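Local coordinates for protein membrane-anchored mycosin mycp1 (Mycobacterium thermoresistibile, PDB 4HVL) that probably cleaves proteins as a membrane-anchored, subtilisin-like serine protease of the mycosin group, an essential component of the type VII (ESX-1) secretion system, at residues M1-P9 with W239-W250; S252-P263 with W276-N285. One frame throughout, in Å; residues are numbered along the deposited sequence.

From the N terminus the chain starts in the extended tail 1-9, crosses most of the protease fold, and comes back at 239-250, so interaction 1 closes a very long loop, its segments 230 residues apart at their nearest ends. Strand 244-247 then leads on to strand 256-261, and interaction 2 closes a short loop of 12 residues with its parallel neighbour 277-282. The two contacts follow in series, neither nested nor crossed, with centres about 17 Å apart. The tail rests on 239-250, which in turn touches the start of the last two strands of the parallel sheet: A249 O lies 2.6 Å from T257 OG1, a probable hydrogen bond, and W250 packs against W276.

Interaction 1 of 2, residues M1-P9 with W239-W250; sequences MIEPPVIDP and WQQVQTIVSPAW. With ZN (zinc ion), chain F; ZN (zinc ion), chain H.
Two hydrogen bonds between the backbone of I2 and the side-chain amide of Q240 hold the start of the tail. I2 N donates to Q240 OE1 at 2.8 Å, and Q240 NE2 returns a bond to I2 O at 3.0 Å. Both are nearly straight, at 170°, and each donor sits on a lone pair in the carbonyl plane of its acceptor. The bend in the Q240 side chain (chi2 -41°) brings its amide round to the tail so that one flat group serves both backbone atoms, much as a neighbouring strand would. The M1 side chain runs across that of Q240 at about a right angle, its CE 3.4 Å from Q240 NE2.

The apolar contacts run along the tail. I2 slides past Q240 and puts CG2 at the edge of the W239 ring, while its CD1 reaches toward V242. Next, P4 lies over one face of W239, with CG 4.0 Å from the centroid of the six-membered ring. P5 repeats the CH-pi contact on W250, CG 3.8 Å from the six-membered ring centroid and over its centre. The opposite face of W250 rests on I245 CG2, so the indole is sandwiched between the tail and strand 244-247. Outside the contact, W239 meets W276 edge-to-face, which leads on to the parallel sheet.

Metal contacts lie on the outer side. One zinc ion is chelated by the chain terminus itself, through M1 N at 2.1 Å and M1 O, with two waters; a second is bound by E3 OE2 at 2.0 Å.

The chemistry thus divides between a polar grip at I2 and proline-on-tryptophan packing farther along, which together lay an irregular tail on the catalytic domain without any strand pairing. Coordination by M1 O would probably draw electron density from the peptide and make I2 N a somewhat stronger donor to Q240.

Interaction 2 of 2, residues S252-P263 with W276-N285; sequences SPLVLTVGGIGP and WVGAAAPAEN. With IMD (imidazole), chain K; ACT (acetate ion), chain L.
A283 CB is a bump pressed against the bare backbone of G260, 3.5 Å from its CA and tighter than usual; the side chains of A283 and S312, the predicted catalytic serine, are about 8 Å apart. A280 CB comes to 3.3 Å from G259 O, with I261 CG2 beside it. At the N-terminal end of the pair, chi1 of L256 (175°) carries CG away from the backbone N to the carbonyl side, and the turn at chi2 (58°) then sends CD1 into the hollow at G278, 3.9 Å from its CA, touching A279 CB as well. V258 CG1 packs on A281 CB. T257 CG2 meets the edge of the W276 indole at CD1, its hydroxyl being held by A249.

T257 O accepts a sound bond from G278 N and a weak one from A279 N. The regular parallel ladder starts at G259 N to A279 O (2.8 Å) and continues through A281 N to G259 O, I261 N to A281 O and A283 N to I261 O. Where the strands part, water 3 links S252 OG, T257 N and W276 O. Beyond the strands, at the C-terminal end, the E284 carboxylate lies against G262 CA, OE2 3.3 Å away, and is bonded by S268.

In this edge pair of the subtilisin-type sheet, main-chain bonds carry the polar part, while methyl groups fill the glycine hollows.

Interaction 1 of 2, residues M1-P9 with W239-W250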
loop_
_atom_site.group_PDB
_atom_site.type_symbol
_atom_site.label_atom_id
_atom_site.label_comp_id
_atom_site.label_asym_id
_atom_site.label_seq_id
_atom_site.Cartn_x
_atom_site.Cartn_y
_atom_site.Cartn_z
ATOM N N MET A 1 -15.608 24.988 -3.072
ATOM C CA MET A 1 -14.485 24.381 -2.314
ATOM C C MET A 1 -14.182 22.954 -2.780
ATOM O O MET A 1 -15.031 22.246 -3.353
ATOM C CB MET A 1 -14.778 24.343 -0.800
ATOM C CG MET A 1 -14.870 25.683 -0.104
ATOM S SD MET A 1 -13.304 26.573 0.129
ATOM C CE MET A 1 -12.856 25.965 1.760
ATOM N N ILE A 2 -12.954 22.543 -2.514
ATOM C CA ILE A 2 -12.559 21.142 -2.589
ATOM C C ILE A 2 -12.974 20.513 -1.257
ATOM O O ILE A 2 -12.657 21.031 -0.192
ATOM C CB ILE A 2 -11.048 21.036 -2.820
ATOM C CG1 ILE A 2 -10.705 21.779 -4.122
ATOM C CG2 ILE A 2 -10.596 19.574 -2.827
ATOM C CD1 ILE A 2 -9.288 21.622 -4.616
ATOM N N GLU A 3 -13.736 19.434 -1.315
ATOM C CA GLU A 3 -14.269 18.829 -0.104
ATOM C C GLU A 3 -13.677 17.445 0.079
ATOM O O GLU A 3 -13.488 16.724 -0.892
ATOM C CB GLU A 3 -15.798 18.754 -0.162
ATOM C CG GLU A 3 -16.447 20.130 -0.283
ATOM C CD GLU A 3 -17.926 20.115 0.002
ATOM O OE1 GLU A 3 -18.638 19.262 -0.567
ATOM O OE2 GLU A 3 -18.382 20.948 0.799
ATOM N N PRO A 4 -13.367 17.074 1.333
ATOM C CA PRO A 4 -13.033 15.674 1.585
ATOM C C PRO A 4 -14.177 14.772 1.102
ATOM O O PRO A 4 -15.309 15.209 1.067
ATOM C CB PRO A 4 -12.904 15.609 3.109
ATOM C CG PRO A 4 -12.624 16.998 3.550
ATOM C CD PRO A 4 -13.243 17.914 2.537
ATOM N N PRO A 5 -13.885 13.518 0.743
ATOM C CA PRO A 5 -14.969 12.637 0.321
ATOM C C PRO A 5 -15.994 12.424 1.442
ATOM O O PRO A 5 -15.641 12.405 2.622
ATOM C CB PRO A 5 -14.256 11.335 -0.029
ATOM C CG PRO A 5 -12.935 11.393 0.675
ATOM C CD PRO A 5 -12.599 12.816 0.892
ATOM N N VAL A 6 -17.263 12.338 1.076
ATOM C CA VAL A 6 -18.325 12.123 2.043
ATOM C C VAL A 6 -18.734 10.675 1.802
ATOM O O VAL A 6 -19.070 10.312 0.690
ATOM C CB VAL A 6 -19.482 13.147 1.851
ATOM C CG1 VAL A 6 -20.809 12.639 2.417
ATOM C CG2 VAL A 6 -19.113 14.465 2.511
ATOM N N ILE A 7 -18.642 9.854 2.843
ATOM C CA ILE A 7 -18.874 8.416 2.746
ATOM C C ILE A 7 -20.375 8.131 2.709
ATOM O O ILE A 7 -21.119 8.636 3.541
ATOM C CB ILE A 7 -18.273 7.686 3.976
ATOM C CG1 ILE A 7 -16.800 8.079 4.190
ATOM C CG2 ILE A 7 -18.426 6.174 3.838
ATOM C CD1 ILE A 7 -15.886 7.753 3.039
ATOM N N ASP A 8 -20.808 7.335 1.737
ATOM C CA ASP A 8 -22.164 6.809 1.697
ATOM C C ASP A 8 -22.117 5.301 2.001
ATOM O O ASP A 8 -21.858 4.485 1.107
ATOM C CB ASP A 8 -22.814 7.060 0.327
ATOM C CG ASP A 8 -24.227 6.445 0.215
ATOM O OD1 ASP A 8 -24.771 5.934 1.222
ATOM O OD2 ASP A 8 -24.783 6.451 -0.900
ATOM N N PRO A 9 -22.416 4.926 3.257
ATOM C CA PRO A 9 -22.368 3.533 3.669
ATOM C C PRO A 9 -23.298 2.609 2.883
ATOM O O PRO A 9 -23.040 1.415 2.822
ATOM C CB PRO A 9 -22.788 3.562 5.149
ATOM C CG PRO A 9 -22.834 4.968 5.553
ATOM C CD PRO A 9 -22.942 5.799 4.320
ATOM N N TRP A 239 -6.230 21.522 1.706
ATOM C CA TRP A 239 -7.251 20.916 0.841
ATOM C C TRP A 239 -7.567 21.776 -0.391
ATOM O O TRP A 239 -7.807 21.232 -1.456
ATOM C CB TRP A 239 -8.571 20.641 1.594
ATOM C CG TRP A 239 -8.543 19.365 2.382
ATOM C CD1 TRP A 239 -8.204 19.215 3.692
ATOM C CD2 TRP A 239 -8.847 18.044 1.893
ATOM N NE1 TRP A 239 -8.283 17.877 4.055
ATOM C CE2 TRP A 239 -8.659 17.140 2.966
ATOM C CE3 TRP A 239 -9.235 17.539 0.660
ATOM C CZ2 TRP A 239 -8.899 15.762 2.838
ATOM C CZ3 TRP A 239 -9.465 16.180 0.537
ATOM C CH2 TRP A 239 -9.292 15.313 1.615
ATOM N N GLN A 240 -7.558 23.093 -0.234
ATOM C CA GLN A 240 -7.867 24.010 -1.337
ATOM C C GLN A 240 -6.727 24.208 -2.338
ATOM O O GLN A 240 -6.939 24.809 -3.359
ATOM C CB GLN A 240 -8.328 25.368 -0.797
ATOM C CG GLN A 240 -9.517 25.288 0.156
ATOM C CD GLN A 240 -10.567 24.299 -0.315
ATOM O OE1 GLN A 240 -10.976 24.306 -1.478
ATOM N NE2 GLN A 240 -10.960 23.401 0.569
ATOM N N GLN A 241 -5.545 23.679 -2.047
ATOM C CA GLN A 241 -4.384 23.733 -2.950
ATOM C C GLN A 241 -4.244 22.435 -3.739
ATOM O O GLN A 241 -3.391 22.324 -4.602
ATOM C CB GLN A 241 -3.108 23.969 -2.133
ATOM C CG GLN A 241 -3.209 25.135 -1.156
ATOM C CD GLN A 241 -3.510 26.421 -1.880
ATOM O OE1 GLN A 241 -2.998 26.651 -2.974
ATOM N NE2 GLN A 241 -4.328 27.281 -1.271
ATOM N N VAL A 242 -5.081 21.452 -3.445
ATOM C CA VAL A 242 -4.995 20.149 -4.112
ATOM C C VAL A 242 -5.389 20.260 -5.581
ATOM O O VAL A 242 -6.391 20.914 -5.907
ATOM C CB VAL A 242 -5.916 19.121 -3.431
ATOM C CG1 VAL A 242 -6.094 17.874 -4.301
ATOM C CG2 VAL A 242 -5.383 18.785 -2.053
ATOM N N GLN A 243 -4.604 19.619 -6.447
ATOM C CA GLN A 243 -4.954 19.447 -7.868
ATOM C C GLN A 243 -5.196 17.979 -8.253
ATOM O O GLN A 243 -5.968 17.700 -9.180
ATOM C CB GLN A 243 -3.829 19.990 -8.746
ATOM C CG GLN A 243 -3.446 21.422 -8.410
ATOM C CD GLN A 243 -2.187 21.880 -9.127
ATOM O OE1 GLN A 243 -1.373 21.061 -9.601
ATOM N NE2 GLN A 243 -2.007 23.197 -9.200
ATOM N N THR A 244 -4.498 17.063 -7.577
ATOM C CA THR A 244 -4.553 15.641 -7.877
ATOM C C THR A 244 -5.133 14.852 -6.693
ATOM O O THR A 244 -4.579 14.857 -5.603
ATOM C CB THR A 244 -3.152 15.114 -8.239
ATOM O OG1 THR A 244 -2.652 15.844 -9.357
ATOM C CG2 THR A 244 -3.175 13.633 -8.605
ATOM N N ILE A 245 -6.282 14.225 -6.912
ATOM C CA ILE A 245 -6.855 13.289 -5.962
ATOM C C ILE A 245 -6.098 11.964 -6.107
ATOM O O ILE A 245 -5.861 11.507 -7.235
ATOM C CB ILE A 245 -8.362 13.064 -6.246
ATOM C CG1 ILE A 245 -9.142 14.384 -6.118
ATOM C CG2 ILE A 245 -8.954 11.966 -5.359
ATOM C CD1 ILE A 245 -8.931 15.098 -4.794
ATOM N N VAL A 246 -5.678 11.391 -4.983
ATOM C CA VAL A 246 -5.148 10.023 -4.921
ATOM C C VAL A 246 -6.127 9.179 -4.105
ATOM O O VAL A 246 -6.462 9.529 -2.952
ATOM C CB VAL A 246 -3.747 9.980 -4.264
ATOM C CG1 VAL A 246 -3.170 8.571 -4.324
ATOM C CG2 VAL A 246 -2.798 10.964 -4.954
ATOM N N SER A 247 -6.601 8.086 -4.692
ATOM C CA SER A 247 -7.595 7.221 -4.034
ATOM C C SER A 247 -7.072 5.787 -3.948
ATOM O O SER A 247 -6.514 5.286 -4.910
ATOM C CB SER A 247 -8.919 7.209 -4.808
ATOM O OG SER A 247 -9.935 6.484 -4.113
ATOM N N PRO A 248 -7.317 5.104 -2.820
ATOM C CA PRO A 248 -8.166 5.483 -1.682
ATOM C C PRO A 248 -7.420 6.300 -0.610
ATOM O O PRO A 248 -7.944 6.518 0.486
ATOM C CB PRO A 248 -8.587 4.133 -1.124
ATOM C CG PRO A 248 -7.370 3.298 -1.341
ATOM C CD PRO A 248 -6.829 3.722 -2.681
ATOM N N ALA A 249 -6.212 6.760 -0.940
ATOM C CA ALA A 249 -5.395 7.571 0.002
ATOM C C ALA A 249 -6.186 8.682 0.697
ATOM O O ALA A 249 -5.956 8.962 1.889
ATOM C CB ALA A 249 -4.200 8.180 -0.731
ATOM N N TRP A 250 -7.078 9.321 -0.068
ATOM C CA TRP A 250 -7.821 10.481 0.373
ATOM C C TRP A 250 -8.963 10.220 1.316
ATOM O O TRP A 250 -9.591 11.169 1.753
ATOM C CB TRP A 250 -8.297 11.319 -0.826
ATOM C CG TRP A 250 -9.517 10.849 -1.598
ATOM C CD1 TRP A 250 -9.852 9.565 -1.921
ATOM C CD2 TRP A 250 -10.537 11.675 -2.165
ATOM N NE1 TRP A 250 -11.007 9.540 -2.636
ATOM C CE2 TRP A 250 -11.459 10.818 -2.802
ATOM C CE3 TRP A 250 -10.776 13.057 -2.171
ATOM C CZ2 TRP A 250 -12.607 11.289 -3.454
ATOM C CZ3 TRP A 250 -11.913 13.540 -2.821
ATOM C CH2 TRP A 250 -12.815 12.659 -3.463
HETATM ZN ZN ZN F . -16.611 23.312 -3.966
HETATM ZN ZN ZN H . -20.410 20.909 0.689
HETATM O O HOH W 1 -17.901 23.392 -2.658
HETATM O O HOH W 2 -17.306 21.758 -4.939
#

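Interaction 2 of 2, residues S252-P263 with W276-N285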
loop_
_atom_site.group_PDB
_atom_site.type_symbol
_atom_site.label_atom_id
_atom_site.label_comp_id
_atom_site.label_asym_id
_atom_site.label_seq_id
_atom_site.Cartn_x
_atom_site.Cartn_y
_atom_site.Cartn_z
ATOM N N SER A 252 -8.546 9.199 4.261
ATOM C CA SER A 252 -8.043 9.412 5.627
ATOM C C SER A 252 -9.037 10.253 6.439
ATOM O O SER A 252 -9.511 11.244 5.947
ATOM C CB SER A 252 -6.687 10.124 5.580
ATOM O OG SER A 252 -6.061 10.080 6.852
ATOM N N PRO A 253 -9.305 9.900 7.707
ATOM C CA PRO A 253 -8.606 8.933 8.567
ATOM C C PRO A 253 -9.199 7.528 8.577
ATOM O O PRO A 253 -8.783 6.685 9.395
ATOM C CB PRO A 253 -8.713 9.578 9.947
ATOM C CG PRO A 253 -10.022 10.315 9.912
ATOM C CD PRO A 253 -10.272 10.708 8.479
ATOM N N LEU A 254 -10.152 7.249 7.691
ATOM C CA LEU A 254 -10.649 5.869 7.559
ATOM C C LEU A 254 -9.526 4.920 7.219
ATOM O O LEU A 254 -9.526 3.775 7.647
ATOM C CB LEU A 254 -11.707 5.748 6.455
ATOM C CG LEU A 254 -13.115 6.165 6.764
ATOM C CD1 LEU A 254 -14.012 5.652 5.632
ATOM C CD2 LEU A 254 -13.563 5.617 8.106
ATOM N N VAL A 255 -8.596 5.412 6.405
ATOM C CA VAL A 255 -7.371 4.719 6.082
ATOM C C VAL A 255 -6.204 5.532 6.645
ATOM O O VAL A 255 -6.286 6.749 6.805
ATOM C CB VAL A 255 -7.175 4.559 4.547
ATOM C CG1 VAL A 255 -8.401 3.943 3.870
ATOM C CG2 VAL A 255 -6.798 5.878 3.885
ATOM N N LEU A 256 -5.115 4.849 6.944
ATOM C CA LEU A 256 -3.832 5.509 7.194
ATOM C C LEU A 256 -2.978 5.473 5.906
ATOM O O LEU A 256 -2.540 4.419 5.433
ATOM C CB LEU A 256 -3.109 4.831 8.352
ATOM C CG LEU A 256 -1.690 5.297 8.685
ATOM C CD1 LEU A 256 -1.714 6.789 8.997
ATOM C CD2 LEU A 256 -1.106 4.501 9.842
ATOM N N THR A 257 -2.749 6.653 5.354
ATOM C CA THR A 257 -2.037 6.812 4.110
ATOM C C THR A 257 -0.569 7.113 4.374
ATOM O O THR A 257 -0.234 8.002 5.160
ATOM C CB THR A 257 -2.706 7.932 3.291
ATOM O OG1 THR A 257 -4.022 7.505 2.949
ATOM C CG2 THR A 257 -1.919 8.270 2.020
ATOM N N VAL A 258 0.299 6.350 3.707
ATOM C CA VAL A 258 1.715 6.316 4.024
ATOM C C VAL A 258 2.584 6.838 2.867
ATOM O O VAL A 258 2.620 6.248 1.766
ATOM C CB VAL A 258 2.170 4.878 4.387
ATOM C CG1 VAL A 258 3.586 4.871 4.949
ATOM C CG2 VAL A 258 1.200 4.250 5.372
ATOM N N GLY A 259 3.304 7.921 3.152
ATOM C CA GLY A 259 4.308 8.481 2.249
ATOM C C GLY A 259 5.669 7.833 2.431
ATOM O O GLY A 259 5.859 7.010 3.324
ATOM N N GLY A 260 6.622 8.205 1.583
ATOM C CA GLY A 260 7.932 7.526 1.510
ATOM C C GLY A 260 9.064 8.383 2.017
ATOM O O GLY A 260 9.043 9.582 1.836
ATOM N N ILE A 261 10.024 7.755 2.695
ATOM C CA ILE A 261 11.301 8.384 2.974
ATOM C C ILE A 261 12.433 7.530 2.439
ATOM O O ILE A 261 12.263 6.315 2.229
ATOM C CB ILE A 261 11.546 8.637 4.485
ATOM C CG1 ILE A 261 11.449 7.339 5.292
ATOM C CG2 ILE A 261 10.589 9.693 5.012
ATOM C CD1 ILE A 261 12.501 7.234 6.356
ATOM N N GLY A 262 13.580 8.171 2.247
ATOM C CA GLY A 262 14.809 7.520 1.823
ATOM C C GLY A 262 15.764 7.220 2.975
ATOM O O GLY A 262 15.461 7.555 4.129
ATOM N N PRO A 263 16.932 6.600 2.667
ATOM C CA PRO A 263 17.880 6.170 3.701
ATOM C C PRO A 263 18.482 7.309 4.513
ATOM O O PRO A 263 18.951 7.065 5.615
ATOM C CB PRO A 263 18.983 5.407 2.935
ATOM C CG PRO A 263 18.624 5.459 1.499
ATOM C CD PRO A 263 17.449 6.373 1.309
ATOM N N TRP A 276 -4.128 14.306 3.143
ATOM C CA TRP A 276 -4.575 13.013 3.682
ATOM C C TRP A 276 -3.433 12.108 4.146
ATOM O O TRP A 276 -3.672 11.078 4.747
ATOM C CB TRP A 276 -5.414 12.270 2.618
ATOM C CG TRP A 276 -4.756 12.350 1.253
ATOM C CD1 TRP A 276 -3.610 11.726 0.867
ATOM C CD2 TRP A 276 -5.160 13.166 0.145
ATOM N NE1 TRP A 276 -3.286 12.068 -0.402
ATOM C CE2 TRP A 276 -4.225 12.944 -0.887
ATOM C CE3 TRP A 276 -6.234 14.021 -0.082
ATOM C CZ2 TRP A 276 -4.315 13.559 -2.132
ATOM C CZ3 TRP A 276 -6.347 14.633 -1.328
ATOM C CH2 TRP A 276 -5.381 14.393 -2.348
ATOM N N VAL A 277 -2.188 12.484 3.877
ATOM C CA VAL A 277 -1.045 11.649 4.277
ATOM C C VAL A 277 -0.930 11.686 5.818
ATOM O O VAL A 277 -0.984 12.762 6.406
ATOM C CB VAL A 277 0.264 12.143 3.609
ATOM C CG1 VAL A 277 1.464 11.310 4.059
ATOM C CG2 VAL A 277 0.132 12.124 2.103
ATOM N N GLY A 278 -0.798 10.516 6.447
ATOM C CA GLY A 278 -0.788 10.371 7.915
ATOM C C GLY A 278 0.545 9.951 8.529
ATOM O O GLY A 278 0.806 10.200 9.703
ATOM N N ALA A 279 1.406 9.326 7.733
ATOM C CA ALA A 279 2.638 8.769 8.232
ATOM C C ALA A 279 3.579 8.467 7.070
ATOM O O ALA A 279 3.209 8.624 5.890
ATOM C CB ALA A 279 2.346 7.498 9.001
ATOM N N ALA A 280 4.790 8.041 7.411
ATOM C CA ALA A 280 5.755 7.635 6.408
ATOM C C ALA A 280 6.624 6.474 6.859
ATOM O O ALA A 280 6.670 6.126 8.044
ATOM C CB ALA A 280 6.629 8.817 6.010
ATOM N N ALA A 281 7.302 5.878 5.881
ATOM C CA ALA A 281 8.155 4.741 6.111
ATOM C C ALA A 281 9.131 4.547 4.916
ATOM O O ALA A 281 8.992 5.215 3.891
ATOM C CB ALA A 281 7.291 3.510 6.349
ATOM N N PRO A 282 10.154 3.677 5.066
ATOM C CA PRO A 282 11.148 3.542 4.007
ATOM C C PRO A 282 10.528 3.125 2.670
ATOM O O PRO A 282 9.664 2.245 2.629
ATOM C CB PRO A 282 12.051 2.452 4.539
ATOM C CG PRO A 282 12.009 2.672 6.014
ATOM C CD PRO A 282 10.548 2.916 6.253
ATOM N N ALA A 283 10.982 3.771 1.606
ATOM C CA ALA A 283 10.403 3.604 0.270
ATOM C C ALA A 283 11.449 3.593 -0.859
ATOM O O ALA A 283 11.075 3.542 -2.030
ATOM C CB ALA A 283 9.403 4.728 0.038
ATOM N N GLU A 284 12.739 3.630 -0.514
ATOM C CA GLU A 284 13.825 3.690 -1.498
ATOM C C GLU A 284 14.885 2.633 -1.166
ATOM O O GLU A 284 15.065 2.259 -0.004
ATOM C CB GLU A 284 14.500 5.074 -1.483
ATOM C CG GLU A 284 13.593 6.261 -1.748
ATOM C CD GLU A 284 14.295 7.594 -1.502
ATOM O OE1 GLU A 284 15.539 7.682 -1.663
ATOM O OE2 GLU A 284 13.610 8.554 -1.119
ATOM N N ASN A 285 15.584 2.157 -2.202
ATOM C CA ASN A 285 16.736 1.254 -2.025
ATOM C C ASN A 285 16.351 0.073 -1.145
ATOM O O ASN A 285 17.052 -0.293 -0.183
ATOM C CB ASN A 285 17.938 2.033 -1.469
ATOM C CG ASN A 285 18.424 3.123 -2.414
ATOM O OD1 ASN A 285 18.329 4.314 -2.115
ATOM N ND2 ASN A 285 18.964 2.722 -3.551
HETATM N N1 IMD K . -11.967 5.007 11.895
HETATM C C2 IMD K . -11.025 5.559 11.126
HETATM N N3 IMD K . -9.984 4.700 11.046
HETATM C C4 IMD K . -10.285 3.598 11.751
HETATM C C5 IMD K . -11.529 3.798 12.309
HETATM C C ACT L . 20.367 -1.016 -3.162
HETATM O O ACT L . 20.452 -1.935 -2.292
HETATM O OXT ACT L . 19.268 -0.603 -3.643
HETATM C CH3 ACT L . 21.651 -0.388 -3.626
HETATM O O HOH W 3 -3.628 9.179 6.696
#